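Local coordinates for protein cytochrome P450 (PDB 5L92) that binds the steroid corticosterone next to its heme and probably oxidises steroids as a cytochrome P450 monooxygenase, at residues E195-F198 and Y199-E203; I155-Q158 and R159-K162; F50-D53 and G54-V58; F26-Y29 and E30-N34. All coordinates share one frame; numbering follows the deposited sequence.

Overall arrangement
From the N terminus the chain first forms contact 4, between successive turns within helix 26-33, and then runs through the strand pair 38-41 and 46-49 to contact 3 at the start of helix 52-60. These two touch: the Phe50 ring packs among Trp28, Tyr29 and Met32. Across the chain's centre, with centres about 37 to 45 Å from the first pair, lie contact 2, where helix 158-169 begins, and contact 1, within helix 177-207. They meet through Tyr197 against Asp157 and Phe161. All four are local helical contacts in series; none crosses or encloses another, and each closes only a turn or two.

Contact 1: residues E195-F198 and Y199-E203; sequences ETYF and YRIIE
The Tyr197 ring reaches along the helix to meet Ile201 and Arg200 one turn on, and its two sides differ. On the buried side, Ile201 CG1 lies 3.5 Å from Tyr197 CE1 and Ile201 CD1 follows, crossing the ring at a slant. Phe198 faces the same interior, and Ile202 CG1 sits 3.0 Å from Phe198 O, a tight fit. CG of Tyr197 is anti to its own N (chi1 -177°), which swings the ring toward the following turn. The backbone is regular, with Ile201 N bonded to Tyr197 O at 3.1 Å. This is the second half of helix 177-207, helix G in P450 nomenclature, packed against helices 213-222 and 229-245. On the solvent side Arg200 bends at chi3, and NH2 comes 3.4 Å from Tyr197 CE2. Arg200 CZ lies 5.0 Å from the Tyr197 ring centroid, 29° off the normal, an off-centre cation-pi contact with the planes 84° apart; NH1 turns to a salt bridge with Glu204. Tyr197 OH bonds to Asp157 OD2, so an alanine in place of Tyr197 would probably leave that carboxylate without its partner and open a gap beside Ile201. Farther round, Tyr199 CD2 rests 3.3 Å from Glu195 O.

Contact 2: residues I155-Q158 and R159-K162; sequences IEDQ and RQFK
The Phe161 ring has one face laid against Asp157: the carbonyl O sits 3.4 Å above the plane of the Phe161 ring, offset toward the rim, and CB approaches the same face 4.0 Å from the ring centroid, a CH-pi contact. Tyr197, from helix 177-207, meets the ring edge-to-face. Another flat pair is the Asp157 carboxylate and the Gln160 amide, side by side with planes 80° apart, but OD1 of Asp157 and NE2 of Gln160 stay 3.9 Å apart. The Gln158 amide folds back beside Arg159 N, its chain kinked at chi2 (-92°), and NE2 is held by Tyr140 OH. This is the first turn of helix 158-169, helix F in P450 nomenclature, with Asp157 at the N-cap. Its carboxylate makes no capping bond and goes to Tyr197 instead. Phe161 N donates to Asp157 O almost straight, at 3.1 Å and 175°. Water 1 spans the turn, donating a hydrogen bond to Glu156 O and accepting that of Arg159 N at 3.0 Å. A serine in place of Phe161 would probably strip the cover from Asp157 CB and deprive the Tyr197 ring of its stacking partner. Lys162 runs outward beside Gln158 NE2 to a salt bridge with Asp166.

Contact 3: residues F50-D53 and G54-V58; sequences FHYD and GVKEV
The His51 imidazole lies flat over the backbone of Gly54, whose N stands 3.3 Å above the ring plane, near its centre. Gly54 CA joins the same contact, 3.8 Å from the His51 ring centroid, as a CH-pi approach. The ring gets there because CG sits between the backbone N and the carbonyl carbon (chi1 67°), the crowded position, which turns it back over the first turn, onto Gly54. It is the lack of a side chain at Gly54 that permits this closeness. At the N-cap, His51 O accepts Val55 N at 2.9 Å, and Tyr52 O takes Lys56 N in the next bond along.

Farther along the turn, Lys56 crosses the Tyr52 ring at a slant, Lys56 CD nearest, 4.2 Å from Tyr52 CE1, and then bends at both chi3 and chi4. Its CE passes 3.8 Å from Asp53 OD1; NZ is too distant for a salt bridge with that carboxylate and makes a weak, long pair with Glu60. Asp53 OD2 and Glu57 OE1 are 4.0 Å apart, two like charges that probably repel each other somewhat.

A second shell fixes this turn. Asp323 OD2 accepts the Tyr52 N-H, Val341 O takes Tyr52 OH, and Tyr326 stacks on the Tyr52 ring, while Val55 packs on Met317, Ala320 and Met343. The whole is the N-terminal turn of helix 52-60, helix B in P450 nomenclature, entered straight from strand 46-49, with the Val55 side chain about 9 Å from the heme and from that of heme-binding Arg294.

Contact 4: residues F26-Y29 and E30-N34; sequences FSWY and EEMRN
Helix 26-33, helix A in P450 nomenclature, carries a Met-aromatic contact one turn long, in which Met32 leans over the Trp28 indole. Met32 CG is over one face of the five-membered ring, 4.1 Å from its centroid and 25° off the normal. SD stands off obliquely, 4.9 Å from that Trp28 centroid, and the terminal CE curls back to 3.6 Å from Trp28 NE1. Torsions in both side chains bring them together: chi1 of -179° sets the Trp28 indole opposite its backbone N, beside the carbonyl carbon, and the Met32 chain bends at chi2 and chi3 to fold onto it.

On another flank of the helix, Arg33 doubles back over Tyr29. Its NH1 lies 3.6 Å from Tyr29 CB, and Tyr29 O sits over one face of the guanidinium group while accepting Arg33 N at 2.8 Å. The bend at chi3 keeps the guanidinium close to the backbone instead of letting it run straight out. At the edge of the guanidinium and in its plane, water 2 accepts Arg33 NH2 at 3.0 Å and reaches Phe26 O, bridging nearly two turns of the helix. Phe26 O also receives the Glu30 N-H, so that carbonyl is held twice.

The surroundings are aromatic. Trp28 meets Trp316 edge-to-face, Tyr29 packs on Trp316 as well and bonds through OH to Gln290, and Arg33 NH1 bonds to Ser319 OG. The helix thus packs on Trp316 and the Phe50 ring and reaches the short helix 317-320 through Arg33, and the chain leaves it for strand 38-41 at the edge of the five-stranded sheet.

Contact 1: residues E195-F198 and Y199-E203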
loop_
_atom_site.group_PDB
_atom_site.type_symbol
_atom_site.label_atom_id
_atom_site.label_comp_id
_atom_site.label_asym_id
_atom_site.label_seq_id
_atom_site.Cartn_x
_atom_site.Cartn_y
_atom_site.Cartn_z
ATOM N N GLU A 195 11.756 -5.080 -15.173
ATOM C CA GLU A 195 12.654 -4.134 -15.830
ATOM C C GLU A 195 12.640 -4.299 -17.341
ATOM O O GLU A 195 12.450 -3.325 -18.075
ATOM C CB GLU A 195 14.069 -4.295 -15.282
ATOM C CG GLU A 195 14.161 -3.747 -13.883
ATOM C CD GLU A 195 15.478 -4.024 -13.264
ATOM O OE1 GLU A 195 16.428 -4.179 -14.051
ATOM O OE2 GLU A 195 15.566 -4.096 -12.010
ATOM N N THR A 196 12.807 -5.528 -17.834
ATOM C CA THR A 196 12.922 -5.666 -19.283
ATOM C C THR A 196 11.605 -5.334 -19.950
ATOM O O THR A 196 11.599 -4.737 -21.030
ATOM C CB THR A 196 13.423 -7.073 -19.696
ATOM O OG1 THR A 196 12.587 -8.083 -19.151
ATOM C CG2 THR A 196 14.812 -7.311 -19.205
ATOM N N TYR A 197 10.482 -5.662 -19.299
ATOM C CA TYR A 197 9.185 -5.178 -19.760
ATOM C C TYR A 197 9.218 -3.674 -19.961
ATOM O O TYR A 197 8.873 -3.170 -21.037
ATOM C CB TYR A 197 8.076 -5.541 -18.751
ATOM C CG TYR A 197 6.706 -5.120 -19.212
ATOM C CD1 TYR A 197 6.214 -3.848 -18.939
ATOM C CD2 TYR A 197 5.924 -5.982 -19.959
ATOM C CE1 TYR A 197 4.987 -3.463 -19.390
ATOM C CE2 TYR A 197 4.689 -5.616 -20.403
ATOM C CZ TYR A 197 4.221 -4.345 -20.130
ATOM O OH TYR A 197 2.979 -3.945 -20.577
ATOM N N PHE A 198 9.642 -2.925 -18.940
ATOM C CA PHE A 198 9.531 -1.478 -19.053
ATOM C C PHE A 198 10.609 -0.852 -19.939
ATOM O O PHE A 198 10.403 0.248 -20.454
ATOM C CB PHE A 198 9.527 -0.840 -17.659
ATOM C CG PHE A 198 8.145 -0.781 -17.047
ATOM C CD1 PHE A 198 7.216 0.134 -17.510
ATOM C CD2 PHE A 198 7.773 -1.675 -16.063
ATOM C CE1 PHE A 198 5.929 0.184 -16.994
ATOM C CE2 PHE A 198 6.504 -1.639 -15.513
ATOM C CZ PHE A 198 5.566 -0.719 -15.977
ATOM N N TYR A 199 11.755 -1.497 -20.132
ATOM C CA TYR A 199 12.679 -0.965 -21.130
ATOM C C TYR A 199 12.070 -1.018 -22.517
ATOM O O TYR A 199 12.243 -0.087 -23.308
ATOM C CB TYR A 199 14.004 -1.717 -21.098
ATOM C CG TYR A 199 14.913 -1.181 -20.020
ATOM C CD1 TYR A 199 15.390 0.116 -20.098
ATOM C CD2 TYR A 199 15.280 -1.947 -18.928
ATOM C CE1 TYR A 199 16.210 0.628 -19.152
ATOM C CE2 TYR A 199 16.127 -1.437 -17.963
ATOM C CZ TYR A 199 16.587 -0.142 -18.087
ATOM O OH TYR A 199 17.408 0.437 -17.148
ATOM N N ARG A 200 11.327 -2.083 -22.823
ATOM C CA ARG A 200 10.608 -2.130 -24.094
ATOM C C ARG A 200 9.567 -1.016 -24.174
ATOM O O ARG A 200 9.550 -0.240 -25.131
ATOM C CB ARG A 200 9.974 -3.505 -24.286
ATOM C CG ARG A 200 9.283 -3.695 -25.630
ATOM C CD ARG A 200 8.820 -5.118 -25.826
ATOM N NE ARG A 200 8.053 -5.647 -24.711
ATOM C CZ ARG A 200 6.782 -5.355 -24.456
ATOM N NH1 ARG A 200 6.094 -4.505 -25.228
ATOM N NH2 ARG A 200 6.194 -5.917 -23.409
ATOM N N ILE A 201 8.735 -0.863 -23.171
ATOM C CA ILE A 201 7.773 0.212 -23.163
ATOM C C ILE A 201 8.422 1.574 -23.454
ATOM O O ILE A 201 7.922 2.369 -24.200
ATOM C CB ILE A 201 7.054 0.301 -21.811
ATOM C CG1 ILE A 201 6.334 -0.979 -21.490
ATOM C CG2 ILE A 201 6.099 1.452 -21.803
ATOM C CD1 ILE A 201 5.285 -1.332 -22.465
ATOM N N ILE A 202 9.539 1.826 -22.826
ATOM C CA ILE A 202 10.260 3.069 -22.987
ATOM C C ILE A 202 10.647 3.288 -24.466
ATOM O O ILE A 202 10.457 4.349 -25.010
ATOM C CB ILE A 202 11.432 3.126 -21.993
ATOM C CG1 ILE A 202 10.912 3.187 -20.574
ATOM C CG2 ILE A 202 12.340 4.301 -22.210
ATOM C CD1 ILE A 202 11.981 2.981 -19.534
ATOM N N GLU A 203 11.190 2.256 -25.081
ATOM C CA GLU A 203 11.566 2.295 -26.479
ATOM C C GLU A 203 10.342 2.652 -27.298
ATOM O O GLU A 203 10.392 3.524 -28.120
ATOM C CB GLU A 203 12.081 0.943 -26.956
ATOM C CG GLU A 203 13.535 0.637 -26.678
ATOM C CD GLU A 203 13.851 -0.869 -26.593
ATOM O OE1 GLU A 203 13.365 -1.689 -27.415
ATOM O OE2 GLU A 203 14.600 -1.243 -25.670
#

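Contact 2: residues I155-Q158 and R159-K162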
loop_
_atom_site.group_PDB
_atom_site.type_symbol
_atom_site.label_atom_id
_atom_site.label_comp_id
_atom_site.label_asym_id
_atom_site.label_seq_id
_atom_site.Cartn_x
_atom_site.Cartn_y
_atom_site.Cartn_z
ATOM N N ILE A 155 -3.656 -2.913 -20.586
ATOM C CA ILE A 155 -4.326 -3.680 -19.556
ATOM C C ILE A 155 -4.431 -5.144 -19.921
ATOM O O ILE A 155 -4.643 -5.973 -19.038
ATOM C CB ILE A 155 -5.716 -3.069 -19.275
ATOM C CG1 ILE A 155 -6.276 -3.645 -17.988
ATOM C CG2 ILE A 155 -6.683 -3.319 -20.451
ATOM C CD1 ILE A 155 -5.453 -3.330 -16.763
ATOM N N GLU A 156 -4.209 -5.496 -21.198
ATOM C CA GLU A 156 -4.135 -6.906 -21.588
ATOM C C GLU A 156 -2.991 -7.641 -20.886
ATOM O O GLU A 156 -3.002 -8.877 -20.801
ATOM C CB GLU A 156 -3.977 -7.029 -23.115
ATOM C CG GLU A 156 -5.179 -6.480 -23.951
ATOM C CD GLU A 156 -5.307 -4.935 -23.987
ATOM O OE1 GLU A 156 -4.325 -4.203 -23.725
ATOM O OE2 GLU A 156 -6.420 -4.447 -24.291
ATOM N N ASP A 157 -2.012 -6.918 -20.367
ATOM C CA ASP A 157 -0.950 -7.544 -19.598
ATOM C C ASP A 157 -1.253 -7.632 -18.102
ATOM O O ASP A 157 -0.352 -7.968 -17.338
ATOM C CB ASP A 157 0.352 -6.777 -19.822
ATOM C CG ASP A 157 0.835 -6.879 -21.253
ATOM O OD1 ASP A 157 0.462 -7.872 -21.916
ATOM O OD2 ASP A 157 1.577 -5.981 -21.702
ATOM N N GLN A 158 -2.497 -7.356 -17.679
ATOM C CA GLN A 158 -2.843 -7.332 -16.253
ATOM C C GLN A 158 -2.369 -8.575 -15.510
ATOM O O GLN A 158 -1.940 -8.486 -14.360
ATOM C CB GLN A 158 -4.359 -7.168 -16.084
ATOM C CG GLN A 158 -4.919 -7.405 -14.632
ATOM C CD GLN A 158 -5.350 -8.861 -14.390
ATOM O OE1 GLN A 158 -6.139 -9.406 -15.156
ATOM N NE2 GLN A 158 -4.828 -9.492 -13.329
ATOM N N ARG A 159 -2.446 -9.747 -16.135
ATOM C CA ARG A 159 -2.153 -10.969 -15.406
ATOM C C ARG A 159 -0.659 -11.111 -15.128
ATOM O O ARG A 159 -0.269 -11.587 -14.057
ATOM C CB ARG A 159 -2.689 -12.168 -16.179
ATOM C CG ARG A 159 -2.269 -13.527 -15.592
ATOM C CD ARG A 159 -2.805 -14.692 -16.425
ATOM N NE ARG A 159 -4.067 -14.325 -17.071
ATOM C CZ ARG A 159 -4.197 -13.998 -18.353
ATOM N NH1 ARG A 159 -3.156 -14.022 -19.172
ATOM N NH2 ARG A 159 -5.387 -13.658 -18.817
ATOM N N GLN A 160 0.198 -10.685 -16.062
ATOM C CA GLN A 160 1.629 -10.629 -15.753
ATOM C C GLN A 160 1.898 -9.648 -14.623
ATOM O O GLN A 160 2.655 -9.952 -13.690
ATOM C CB GLN A 160 2.444 -10.206 -16.974
ATOM C CG GLN A 160 2.369 -11.128 -18.161
ATOM C CD GLN A 160 3.500 -10.853 -19.165
ATOM O OE1 GLN A 160 4.646 -11.195 -18.914
ATOM N NE2 GLN A 160 3.171 -10.216 -20.286
ATOM N N PHE A 161 1.315 -8.442 -14.722
ATOM C CA PHE A 161 1.475 -7.403 -13.703
ATOM C C PHE A 161 1.191 -7.950 -12.308
ATOM O O PHE A 161 1.980 -7.758 -11.368
ATOM C CB PHE A 161 0.521 -6.240 -13.974
ATOM C CG PHE A 161 0.767 -5.508 -15.250
ATOM C CD1 PHE A 161 1.941 -5.655 -15.952
ATOM C CD2 PHE A 161 -0.208 -4.645 -15.740
ATOM C CE1 PHE A 161 2.165 -4.950 -17.113
ATOM C CE2 PHE A 161 -0.002 -3.932 -16.916
ATOM C CZ PHE A 161 1.184 -4.091 -17.609
ATOM N N LYS A 162 0.063 -8.645 -12.162
ATOM C CA LYS A 162 -0.325 -9.182 -10.859
ATOM C C LYS A 162 0.691 -10.181 -10.350
ATOM O O LYS A 162 1.118 -10.104 -9.194
ATOM C CB LYS A 162 -1.693 -9.847 -10.943
ATOM C CG LYS A 162 -2.332 -10.121 -9.553
ATOM C CD LYS A 162 -3.774 -10.620 -9.725
ATOM C CE LYS A 162 -4.432 -10.927 -8.387
ATOM N NZ LYS A 162 -3.541 -11.773 -7.537
HETATM O O HOH W 1 -4.031 -10.209 -18.675
#

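Contact 3: residues F50-D53 and G54-V58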
loop_
_atom_site.group_PDB
_atom_site.type_symbol
_atom_site.label_atom_id
_atom_site.label_comp_id
_atom_site.label_asym_id
_atom_site.label_seq_id
_atom_site.Cartn_x
_atom_site.Cartn_y
_atom_site.Cartn_z
ATOM N N PHE A 50 7.083 0.526 18.197
ATOM C CA PHE A 50 5.651 0.275 18.288
ATOM C C PHE A 50 4.815 1.471 18.719
ATOM O O PHE A 50 3.598 1.439 18.537
ATOM C CB PHE A 50 5.374 -0.868 19.271
ATOM C CG PHE A 50 5.883 -2.216 18.821
ATOM C CD1 PHE A 50 5.176 -2.980 17.917
ATOM C CD2 PHE A 50 7.052 -2.741 19.341
ATOM C CE1 PHE A 50 5.653 -4.243 17.501
ATOM C CE2 PHE A 50 7.514 -3.993 18.947
ATOM C CZ PHE A 50 6.813 -4.739 18.019
ATOM N N HIS A 51 5.398 2.473 19.337
ATOM C CA HIS A 51 4.603 3.582 19.825
ATOM C C HIS A 51 4.621 4.712 18.820
ATOM O O HIS A 51 5.544 4.850 18.011
ATOM C CB HIS A 51 5.080 4.060 21.201
ATOM C CG HIS A 51 6.442 4.684 21.213
ATOM N ND1 HIS A 51 7.562 4.067 20.684
ATOM C CD2 HIS A 51 6.869 5.860 21.730
ATOM C CE1 HIS A 51 8.612 4.846 20.871
ATOM N NE2 HIS A 51 8.216 5.942 21.497
ATOM N N TYR A 52 3.559 5.511 18.885
ATOM C CA TYR A 52 3.287 6.528 17.869
ATOM C C TYR A 52 4.440 7.499 17.740
ATOM O O TYR A 52 4.854 7.851 16.626
ATOM C CB TYR A 52 2.006 7.286 18.222
ATOM C CG TYR A 52 1.537 8.301 17.214
ATOM C CD1 TYR A 52 2.186 9.524 17.058
ATOM C CD2 TYR A 52 0.426 8.052 16.434
ATOM C CE1 TYR A 52 1.730 10.448 16.133
ATOM C CE2 TYR A 52 -0.021 8.953 15.525
ATOM C CZ TYR A 52 0.620 10.154 15.381
ATOM O OH TYR A 52 0.126 11.036 14.457
ATOM N N ASP A 53 4.959 7.963 18.869
ATOM C CA ASP A 53 5.991 8.984 18.831
ATOM C C ASP A 53 7.260 8.417 18.228
ATOM O O ASP A 53 7.977 9.124 17.516
ATOM C CB ASP A 53 6.248 9.519 20.250
ATOM C CG ASP A 53 7.214 10.708 20.272
ATOM O OD1 ASP A 53 6.824 11.803 19.793
ATOM O OD2 ASP A 53 8.360 10.543 20.764
ATOM N N GLY A 54 7.524 7.137 18.493
ATOM C CA GLY A 54 8.672 6.474 17.892
ATOM C C GLY A 54 8.524 6.299 16.393
ATOM O O GLY A 54 9.457 6.575 15.625
ATOM N N VAL A 55 7.358 5.813 15.952
ATOM C CA VAL A 55 7.135 5.659 14.517
ATOM C C VAL A 55 7.274 7.011 13.827
ATOM O O VAL A 55 7.964 7.143 12.804
ATOM C CB VAL A 55 5.761 5.013 14.246
ATOM C CG1 VAL A 55 5.411 5.093 12.764
ATOM C CG2 VAL A 55 5.730 3.555 14.703
ATOM N N LYS A 56 6.652 8.047 14.401
ATOM C CA LYS A 56 6.737 9.390 13.849
ATOM C C LYS A 56 8.186 9.860 13.739
ATOM O O LYS A 56 8.591 10.394 12.705
ATOM C CB LYS A 56 5.936 10.354 14.724
ATOM C CG LYS A 56 6.068 11.834 14.305
ATOM C CD LYS A 56 5.068 12.748 15.037
ATOM C CE LYS A 56 5.554 13.129 16.433
ATOM N NZ LYS A 56 6.605 14.183 16.335
ATOM N N GLU A 57 8.973 9.681 14.812
ATOM C CA GLU A 57 10.346 10.159 14.826
ATOM C C GLU A 57 11.204 9.433 13.795
ATOM O O GLU A 57 12.004 10.059 13.092
ATOM C CB GLU A 57 10.924 9.995 16.226
ATOM C CG GLU A 57 12.227 10.706 16.464
ATOM C CD GLU A 57 12.487 10.936 17.953
ATOM O OE1 GLU A 57 11.827 10.274 18.790
ATOM O OE2 GLU A 57 13.340 11.788 18.290
ATOM N N VAL A 58 11.050 8.113 13.692
ATOM C CA VAL A 58 11.822 7.341 12.729
ATOM C C VAL A 58 11.542 7.814 11.324
ATOM O O VAL A 58 12.472 7.960 10.514
ATOM C CB VAL A 58 11.546 5.835 12.879
ATOM C CG1 VAL A 58 12.037 5.057 11.614
ATOM C CG2 VAL A 58 12.234 5.308 14.169
#

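Contact 4: residues F26-Y29 and E30-N34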
loop_
_atom_site.group_PDB
_atom_site.type_symbol
_atom_site.label_atom_id
_atom_site.label_comp_id
_atom_site.label_asym_id
_atom_site.label_seq_id
_atom_site.Cartn_x
_atom_site.Cartn_y
_atom_site.Cartn_z
ATOM N N PHE A 26 -2.924 -7.146 16.630
ATOM C CA PHE A 26 -3.029 -5.959 17.478
ATOM C C PHE A 26 -2.853 -6.247 18.968
ATOM O O PHE A 26 -2.417 -5.355 19.691
ATOM C CB PHE A 26 -4.359 -5.250 17.191
ATOM C CG PHE A 26 -4.606 -5.066 15.691
ATOM C CD1 PHE A 26 -3.856 -4.184 14.976
ATOM C CD2 PHE A 26 -5.560 -5.814 15.032
ATOM C CE1 PHE A 26 -4.060 -4.021 13.607
ATOM C CE2 PHE A 26 -5.761 -5.653 13.682
ATOM C CZ PHE A 26 -4.993 -4.774 12.973
ATOM N N SER A 27 -3.115 -7.462 19.430
ATOM C CA SER A 27 -2.819 -7.784 20.829
ATOM C C SER A 27 -1.314 -7.796 21.085
ATOM O O SER A 27 -0.845 -7.301 22.117
ATOM C CB SER A 27 -3.439 -9.133 21.204
ATOM O OG SER A 27 -4.828 -8.992 21.360
ATOM N N TRP A 28 -0.552 -8.347 20.144
ATOM C CA TRP A 28 0.905 -8.289 20.194
ATOM C C TRP A 28 1.421 -6.853 20.224
ATOM O O TRP A 28 2.269 -6.507 21.064
ATOM C CB TRP A 28 1.491 -9.014 18.995
ATOM C CG TRP A 28 3.018 -9.017 18.968
ATOM C CD1 TRP A 28 3.857 -9.471 19.964
ATOM C CD2 TRP A 28 3.879 -8.523 17.920
ATOM N NE1 TRP A 28 5.178 -9.300 19.586
ATOM C CE2 TRP A 28 5.218 -8.726 18.342
ATOM C CE3 TRP A 28 3.652 -7.939 16.667
ATOM C CZ2 TRP A 28 6.311 -8.400 17.542
ATOM C CZ3 TRP A 28 4.740 -7.605 15.882
ATOM C CH2 TRP A 28 6.055 -7.826 16.330
ATOM N N TYR A 29 0.970 -6.019 19.262
ATOM C CA TYR A 29 1.332 -4.602 19.261
ATOM C C TYR A 29 1.073 -3.966 20.626
ATOM O O TYR A 29 1.902 -3.205 21.142
ATOM C CB TYR A 29 0.531 -3.823 18.198
ATOM C CG TYR A 29 0.712 -4.156 16.722
ATOM C CD1 TYR A 29 1.835 -4.822 16.241
ATOM C CD2 TYR A 29 -0.252 -3.752 15.802
ATOM C CE1 TYR A 29 1.963 -5.114 14.884
ATOM C CE2 TYR A 29 -0.138 -4.036 14.476
ATOM C CZ TYR A 29 0.983 -4.699 14.007
ATOM O OH TYR A 29 1.101 -4.964 12.674
ATOM N N GLU A 30 -0.109 -4.201 21.184
ATOM C CA GLU A 30 -0.475 -3.585 22.458
ATOM C C GLU A 30 0.464 -4.029 23.574
ATOM O O GLU A 30 0.980 -3.198 24.332
ATOM C CB GLU A 30 -1.915 -3.931 22.804
ATOM C CG GLU A 30 -2.397 -3.421 24.167
ATOM C CD GLU A 30 -3.842 -3.779 24.396
ATOM O OE1 GLU A 30 -4.152 -4.990 24.431
ATOM O OE2 GLU A 30 -4.671 -2.856 24.502
ATOM N N GLU A 31 0.681 -5.340 23.698
ATOM C CA GLU A 31 1.655 -5.864 24.649
ATOM C C GLU A 31 2.971 -5.097 24.566
ATOM O O GLU A 31 3.491 -4.626 25.585
ATOM C CB GLU A 31 1.899 -7.362 24.392
ATOM C CG GLU A 31 2.809 -8.064 25.426
ATOM C CD GLU A 31 2.235 -8.026 26.844
ATOM O OE1 GLU A 31 0.991 -8.053 26.998
ATOM O OE2 GLU A 31 3.030 -7.954 27.807
ATOM N N MET A 32 3.531 -4.974 23.356
ATOM C CA MET A 32 4.846 -4.343 23.193
ATOM C C MET A 32 4.791 -2.849 23.492
ATOM O O MET A 32 5.687 -2.311 24.147
ATOM C CB MET A 32 5.367 -4.570 21.765
ATOM C CG MET A 32 5.646 -6.010 21.400
ATOM S SD MET A 32 6.694 -6.871 22.582
ATOM C CE MET A 32 5.715 -8.314 23.036
ATOM N N ARG A 33 3.759 -2.155 22.987
ATOM C CA ARG A 33 3.590 -0.731 23.270
ATOM C C ARG A 33 3.637 -0.458 24.769
ATOM O O ARG A 33 4.256 0.512 25.215
ATOM C CB ARG A 33 2.259 -0.215 22.700
ATOM C CG ARG A 33 2.375 0.487 21.378
ATOM C CD ARG A 33 1.148 1.324 20.997
ATOM N NE ARG A 33 -0.118 0.818 21.513
ATOM C CZ ARG A 33 -0.825 -0.180 20.990
ATOM N NH1 ARG A 33 -0.401 -0.822 19.913
ATOM N NH2 ARG A 33 -1.960 -0.543 21.565
ATOM N N ASN A 34 3.019 -1.316 25.563
ATOM C CA ASN A 34 2.855 -1.062 26.993
ATOM C C ASN A 34 4.013 -1.570 27.841
ATOM O O ASN A 34 3.989 -1.379 29.061
ATOM C CB ASN A 34 1.544 -1.668 27.476
ATOM C CG ASN A 34 0.383 -0.782 27.163
ATOM O OD1 ASN A 34 0.460 0.433 27.338
ATOM N ND2 ASN A 34 -0.689 -1.361 26.649
HETATM O O HOH W 2 -2.887 -2.613 19.592
#